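Local atomic coordinates of putative cytosine/guanine deaminase (Unidentified, PDB entry 2PAJ), a protein that catalyses the zinc-dependent hydrolytic deamination of pterins such as isoxanthopterin, converting a 2-amino-4-hydroxypteridine and water into the 2,4-dihydroxypteridine and ammonium. Residues A[195-200]-A[241-246]; A[215-220]-A[274-279]; A[221-224]-A[230-233]. All coordinates share one frame; numbering follows the deposited sequence.

Contact 1. Residues A[195-200]-A[241-246]; sequences ADIERL and LGLRMH
I197 reaches from helix 190-203 to L241 and L243 with one branch, the methyl CG2. With CG1 beside the backbone N (chi1 -80°), CG2 is the branch opposite the N, and CG2 meets CD1 of L243 at 3.8 Å. The two side chains pass alongside with their directions reversed, and the gamma methyl of I197 touches a terminal methyl of L243. The same CG2 also lies 3.9 Å from CD1 of L241, whose side chain comes in at a slant.

CD1 of L241 rests against the helix backbone as well, 3.9 Å from CA of E198. It meets the aliphatic start of that glutamate nearly at right angles, with CG of E198 4.1 Å from CD1. A glutamate suits this border: its methylene adds to the greasy patch while its carboxylate forms a salt bridge with R240, just before L241. Branched apolar residues suit the buried side. G242, between the two leucines, takes the positive phi of a Schellman motif, which glycine accepts easily, and so turns the chain from helix 228-240 toward strand 244-248.

This is packing between an outer helix and the entry to a strand in the amidohydrolase TIM barrel, away from the zinc site.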
# COMPACT_ATOMS: atom_id res chain seq x y z
N ALA A 195 17.93 15.75 7.20
CA ALA A 195 17.50 16.29 8.48
C ALA A 195 16.05 15.92 8.75
O ALA A 195 15.70 15.47 9.84
CB ALA A 195 17.67 17.81 8.47
N ASP A 196 15.21 16.11 7.74
CA ASP A 196 13.79 15.83 7.88
C ASP A 196 13.50 14.39 8.24
O ASP A 196 12.65 14.11 9.08
CB ASP A 196 13.06 16.17 6.59
CG ASP A 196 11.58 16.35 6.80
OD1 ASP A 196 10.84 16.41 5.79
OD2 ASP A 196 11.16 16.45 7.97
N ILE A 197 14.23 13.49 7.61
CA ILE A 197 14.03 12.08 7.87
C ILE A 197 14.41 11.69 9.29
O ILE A 197 13.74 10.85 9.91
CB ILE A 197 14.79 11.25 6.83
CG1 ILE A 197 13.96 11.20 5.54
CG2 ILE A 197 15.05 9.85 7.36
CD1 ILE A 197 14.48 10.25 4.51
N GLU A 198 15.45 12.31 9.82
CA GLU A 198 15.87 12.02 11.19
C GLU A 198 14.74 12.49 12.12
O GLU A 198 14.35 11.82 13.07
CB GLU A 198 17.19 12.73 11.47
CG GLU A 198 18.26 12.35 10.46
CD GLU A 198 19.68 12.72 10.88
OE1 GLU A 198 19.98 13.94 10.98
OE2 GLU A 198 20.49 11.80 11.12
N ARG A 199 14.20 13.66 11.79
CA ARG A 199 13.11 14.23 12.55
C ARG A 199 11.94 13.24 12.52
O ARG A 199 11.43 12.84 13.57
CB ARG A 199 12.71 15.57 11.93
CG ARG A 199 11.45 16.15 12.50
CD ARG A 199 10.76 17.01 11.45
NE ARG A 199 9.30 16.96 11.57
CZ ARG A 199 8.48 16.73 10.55
NH1 ARG A 199 8.97 16.52 9.33
NH2 ARG A 199 7.16 16.67 10.74
N LEU A 200 11.54 12.84 11.31
CA LEU A 200 10.44 11.88 11.12
C LEU A 200 10.71 10.50 11.72
O LEU A 200 9.82 9.86 12.28
CB LEU A 200 10.16 11.72 9.63
CG LEU A 200 9.64 12.97 8.92
CD1 LEU A 200 9.59 12.72 7.41
CD2 LEU A 200 8.27 13.34 9.48
N LEU A 241 19.49 4.58 10.66
CA LEU A 241 18.28 4.80 11.44
C LEU A 241 17.39 3.56 11.46
O LEU A 241 16.30 3.58 12.04
CB LEU A 241 17.49 5.98 10.88
CG LEU A 241 18.09 7.38 11.03
CD1 LEU A 241 17.25 8.43 10.31
CD2 LEU A 241 18.20 7.69 12.50
N GLY A 242 17.85 2.48 10.83
CA GLY A 242 17.08 1.25 10.78
C GLY A 242 15.81 1.36 9.95
O GLY A 242 14.77 0.78 10.30
N LEU A 243 15.89 2.10 8.85
CA LEU A 243 14.74 2.29 7.97
C LEU A 243 14.94 1.55 6.65
O LEU A 243 16.06 1.18 6.31
CB LEU A 243 14.54 3.77 7.66
CG LEU A 243 14.42 4.80 8.77
CD1 LEU A 243 14.26 6.17 8.13
CD2 LEU A 243 13.24 4.48 9.66
N ARG A 244 13.84 1.34 5.92
CA ARG A 244 13.91 0.67 4.62
C ARG A 244 13.98 1.71 3.50
O ARG A 244 13.65 2.88 3.70
CB ARG A 244 12.70 -0.25 4.42
CG ARG A 244 12.64 -1.34 5.44
CD ARG A 244 11.97 -2.58 4.91
NE ARG A 244 12.29 -3.70 5.78
CZ ARG A 244 12.25 -4.98 5.41
NH1 ARG A 244 11.89 -5.31 4.18
NH2 ARG A 244 12.59 -5.92 6.27
N MET A 245 14.41 1.27 2.32
CA MET A 245 14.54 2.17 1.18
C MET A 245 13.60 1.78 0.04
O MET A 245 13.40 0.60 -0.24
CB MET A 245 15.98 2.14 0.68
CG MET A 245 17.01 2.64 1.68
SD MET A 245 18.60 1.89 1.41
CE MET A 245 18.62 0.84 2.72
N HIS A 246 13.02 2.79 -0.60
CA HIS A 246 12.10 2.56 -1.70
C HIS A 246 12.19 3.65 -2.75
O HIS A 246 12.39 4.81 -2.43
CB HIS A 246 10.68 2.48 -1.16
CG HIS A 246 9.62 2.47 -2.22
ND1 HIS A 246 8.75 3.51 -2.41
CD2 HIS A 246 9.31 1.53 -3.14
CE1 HIS A 246 7.94 3.23 -3.42
NE2 HIS A 246 8.26 2.03 -3.88

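Contact 2. Residues A[215-220]-A[274-279]; sequences VVMAPT and HDWLGS
M217 and W276 hold their CA atoms 11.0 Å apart, the closest pair of CA atoms across the contact, so the end of strand 213-217 and the irregular chain 274-279 are bridged by side chains.

Most of that gap is spanned by the indole of W276, whose six-membered ring supplies the touching atoms, CH2 and CZ2. CH2 lies 3.8 Å from CD of P219, and CZ2 is 4.0 Å from the same CD; the pyrrolidine meets the indole at a slant. CH2 also comes within 3.9 Å of the carbonyl O of M217, a packing contact only; the same oxygen accepts the backbone N-H of H246. The M217 side chain, with CG anti to the backbone N (chi1 180°), extends toward the ring and brings CG to 4.5 Å from CZ2.

Tryptophan fits the place because it is long and flat enough to cross the space and still has a polar corner: its NE1 hydrogen-bonds to the carbonyl O of M231, which helps hold the ring in this rotation. Proline offers a compact apolar surface where the chain leaves the strand. D275, at positive phi, closes a Schellman motif that ends helix 267-273 and delivers W276 inward.

The side chain of P219 is about 9 Å from that of the zinc ligand H248, so the contact lies near the metal site, at the C-terminal end of strand 213-217 in the TIM barrel.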
# COMPACT_ATOMS: atom_id res chain seq x y z
N VAL A 215 8.28 4.81 8.65
CA VAL A 215 8.94 5.81 7.82
C VAL A 215 10.02 5.12 6.99
O VAL A 215 10.72 4.26 7.49
CB VAL A 215 9.61 6.90 8.70
CG1 VAL A 215 10.35 7.91 7.82
CG2 VAL A 215 8.57 7.59 9.57
N VAL A 216 10.13 5.49 5.73
CA VAL A 216 11.16 4.92 4.87
C VAL A 216 11.79 5.97 3.94
O VAL A 216 11.13 6.93 3.53
CB VAL A 216 10.62 3.64 4.06
CG1 VAL A 216 9.15 3.41 4.33
CG2 VAL A 216 10.84 3.80 2.58
N MET A 217 13.07 5.77 3.64
CA MET A 217 13.89 6.62 2.77
C MET A 217 13.46 6.36 1.32
O MET A 217 13.74 5.29 0.79
CB MET A 217 15.36 6.22 2.95
CG MET A 217 16.40 6.98 2.12
SD MET A 217 16.67 8.68 2.67
CE MET A 217 16.16 9.58 1.26
N ALA A 218 12.81 7.33 0.68
CA ALA A 218 12.30 7.11 -0.68
C ALA A 218 12.46 8.17 -1.78
O ALA A 218 11.47 8.68 -2.30
CB ALA A 218 10.83 6.71 -0.59
N PRO A 219 13.71 8.49 -2.16
CA PRO A 219 13.90 9.49 -3.22
C PRO A 219 13.09 9.06 -4.46
O PRO A 219 13.34 7.99 -5.02
CB PRO A 219 15.40 9.44 -3.46
CG PRO A 219 15.95 9.05 -2.11
CD PRO A 219 14.99 7.98 -1.66
N THR A 220 12.14 9.89 -4.89
CA THR A 220 11.28 9.57 -6.03
C THR A 220 11.82 8.60 -7.08
O THR A 220 11.46 7.42 -7.08
CB THR A 220 10.82 10.85 -6.72
OG1 THR A 220 10.58 11.85 -5.73
CG2 THR A 220 9.52 10.59 -7.49
N HIS A 274 25.82 1.20 -5.71
CA HIS A 274 25.64 2.40 -4.91
C HIS A 274 24.81 2.17 -3.66
O HIS A 274 24.06 3.04 -3.25
CB HIS A 274 25.01 3.49 -5.76
CG HIS A 274 25.88 3.93 -6.89
ND1 HIS A 274 26.54 5.14 -6.90
CD2 HIS A 274 26.28 3.28 -8.01
CE1 HIS A 274 27.30 5.21 -7.98
NE2 HIS A 274 27.16 4.09 -8.67
N ASP A 275 24.97 0.98 -3.08
CA ASP A 275 24.28 0.59 -1.86
C ASP A 275 22.76 0.68 -1.90
O ASP A 275 22.12 1.00 -0.90
CB ASP A 275 24.80 1.43 -0.68
CG ASP A 275 26.30 1.27 -0.45
OD1 ASP A 275 26.78 0.12 -0.28
OD2 ASP A 275 27.01 2.30 -0.43
N TRP A 276 22.16 0.37 -3.06
CA TRP A 276 20.72 0.44 -3.19
C TRP A 276 20.00 -0.85 -3.55
O TRP A 276 19.04 -0.86 -4.33
CB TRP A 276 20.32 1.55 -4.18
CG TRP A 276 19.96 2.79 -3.48
CD1 TRP A 276 20.82 3.72 -2.94
CD2 TRP A 276 18.65 3.19 -3.07
NE1 TRP A 276 20.13 4.66 -2.22
CE2 TRP A 276 18.79 4.37 -2.28
CE3 TRP A 276 17.36 2.67 -3.29
CZ2 TRP A 276 17.69 5.03 -1.70
CZ3 TRP A 276 16.27 3.33 -2.72
CH2 TRP A 276 16.44 4.50 -1.94
N LEU A 277 20.46 -1.95 -2.96
CA LEU A 277 19.82 -3.25 -3.15
C LEU A 277 19.83 -3.91 -1.78
O LEU A 277 20.44 -3.39 -0.84
CB LEU A 277 20.58 -4.13 -4.15
CG LEU A 277 20.68 -3.78 -5.64
CD1 LEU A 277 21.23 -4.98 -6.39
CD2 LEU A 277 19.33 -3.38 -6.19
N GLY A 278 19.17 -5.05 -1.66
CA GLY A 278 19.11 -5.75 -0.39
C GLY A 278 17.67 -5.90 0.03
O GLY A 278 16.82 -5.17 -0.44
N SER A 279 17.41 -6.86 0.91
CA SER A 279 16.05 -7.11 1.39
C SER A 279 15.53 -5.87 2.10
O SER A 279 14.38 -5.81 2.52
CB SER A 279 16.05 -8.30 2.33
OG SER A 279 17.15 -8.22 3.22

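Contact 3. Residues A[221-224]-A[230-233]; sequences TVLY and EMRE
M231 carries the whole helical side of this contact, meeting both V222 and L223. The residue before it, E230, turns elsewhere: its backbone N is bonded to the hydroxyl of S227, just before the helix, and its carboxylate reaches T172.

At M231 the chain points its side chain at 221-224. CG sits between the backbone N and the carbonyl carbon (chi1 38°), and the extended next bond carries the sulfur outward to lie 3.7 Å from the carbonyl O of V222. Nearer the root, CB of M231 packs against CG2 of V222 at 4.3 Å. A bend at the last torsion (chi3 -97°) then turns the terminal methyl aside, so that CE comes 4.1 Å from CD2 of L223. That leucine starts out pointing away from the helix, and one of its branches returns to meet CE at a slant. Methionine suits the site because its unbranched, flexible chain can follow two differently placed partners.

R232 and E233 complete the helical turn on other faces, E233 packing on L190. Across from M231, T221 to Y224 form a beta turn of type I, closed by Y224 N to T221 O, that presents V222 and L223 as neighbouring corners.

The contact thus folds the loop after strand 213-217 back onto the start of helix 228-240. Helix 267-273 adjoins it through P267, F270 and C271 around L223, helix 190-203 meets E230 and E233 at L190, and S247 of strand 244-248 bonds to V222 N.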
# COMPACT_ATOMS: atom_id res chain seq x y z
N THR A 221 12.66 9.09 -8.00
CA THR A 221 13.27 8.24 -9.03
C THR A 221 14.76 8.29 -8.76
O THR A 221 15.49 9.07 -9.35
CB THR A 221 12.98 8.75 -10.45
OG1 THR A 221 11.58 8.98 -10.59
CG2 THR A 221 13.43 7.71 -11.49
N VAL A 222 15.18 7.44 -7.84
CA VAL A 222 16.56 7.37 -7.40
C VAL A 222 17.66 7.59 -8.46
O VAL A 222 18.71 8.16 -8.14
CB VAL A 222 16.79 6.03 -6.64
CG1 VAL A 222 17.30 4.96 -7.59
CG2 VAL A 222 17.73 6.25 -5.48
N LEU A 223 17.45 7.17 -9.70
CA LEU A 223 18.48 7.38 -10.71
C LEU A 223 18.38 8.76 -11.36
O LEU A 223 19.09 9.04 -12.32
CB LEU A 223 18.39 6.31 -11.80
CG LEU A 223 18.48 4.85 -11.37
CD1 LEU A 223 18.46 3.96 -12.60
CD2 LEU A 223 19.74 4.62 -10.55
N TYR A 224 17.49 9.60 -10.85
CA TYR A 224 17.33 10.95 -11.38
C TYR A 224 17.14 11.99 -10.28
O TYR A 224 17.75 13.04 -10.30
CB TYR A 224 16.16 11.01 -12.37
CG TYR A 224 16.39 10.20 -13.63
CD1 TYR A 224 15.70 9.01 -13.86
CD2 TYR A 224 17.36 10.59 -14.57
CE1 TYR A 224 15.95 8.22 -14.98
CE2 TYR A 224 17.62 9.82 -15.69
CZ TYR A 224 16.92 8.63 -15.89
OH TYR A 224 17.20 7.85 -16.99
N GLU A 230 25.15 10.75 -3.75
CA GLU A 230 24.10 10.98 -2.79
C GLU A 230 23.29 9.71 -2.49
O GLU A 230 22.79 9.56 -1.38
CB GLU A 230 23.18 12.10 -3.27
CG GLU A 230 23.65 13.46 -2.84
CD GLU A 230 22.78 14.57 -3.40
OE1 GLU A 230 22.81 15.70 -2.84
OE2 GLU A 230 22.09 14.33 -4.42
N MET A 231 23.15 8.80 -3.44
CA MET A 231 22.37 7.61 -3.11
C MET A 231 23.14 6.71 -2.15
O MET A 231 22.53 5.98 -1.36
CB MET A 231 21.85 6.86 -4.37
CG MET A 231 22.73 6.76 -5.60
SD MET A 231 21.77 6.28 -7.12
CE MET A 231 22.04 4.53 -7.19
N ARG A 232 24.47 6.78 -2.17
CA ARG A 232 25.25 5.98 -1.23
C ARG A 232 25.02 6.53 0.18
O ARG A 232 24.59 5.79 1.08
CB ARG A 232 26.74 6.01 -1.55
CG ARG A 232 27.13 5.15 -2.74
CD ARG A 232 28.59 4.75 -2.64
NE ARG A 232 29.03 3.89 -3.74
CZ ARG A 232 29.19 4.29 -5.00
NH1 ARG A 232 28.95 5.55 -5.32
NH2 ARG A 232 29.61 3.44 -5.93
N GLU A 233 25.30 7.81 0.36
CA GLU A 233 25.13 8.41 1.68
C GLU A 233 23.67 8.35 2.11
O GLU A 233 23.36 8.13 3.27
CB GLU A 233 25.66 9.85 1.69
CG GLU A 233 25.11 10.77 0.61
CD GLU A 233 26.01 12.00 0.38
OE1 GLU A 233 27.18 11.81 -0.06
OE2 GLU A 233 25.55 13.15 0.62

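From the N terminus, helix 190-203 comes first, and its residues 195-200 wait for 241-246 to close contact 1. Strand 213-217 follows and opens contact 2, which is completed last, at 274-279. The closing ends therefore interleave: contacts 1 and 2 cross along the chain, whereas the short loop of contact 3, from 221-224 to 230-233, falls within both. In space, contacts 1 and 2 meet where the adjacent parallel strands 213-217 and 244-248 bond through M217, R244 and H246. Contacts 2 and 3 meet where the 274-279 chain lies against the start of helix 228-240. Together they tie two successive barrel strands to helices 190-203 and 228-240 and to the chain leaving helix 267-273.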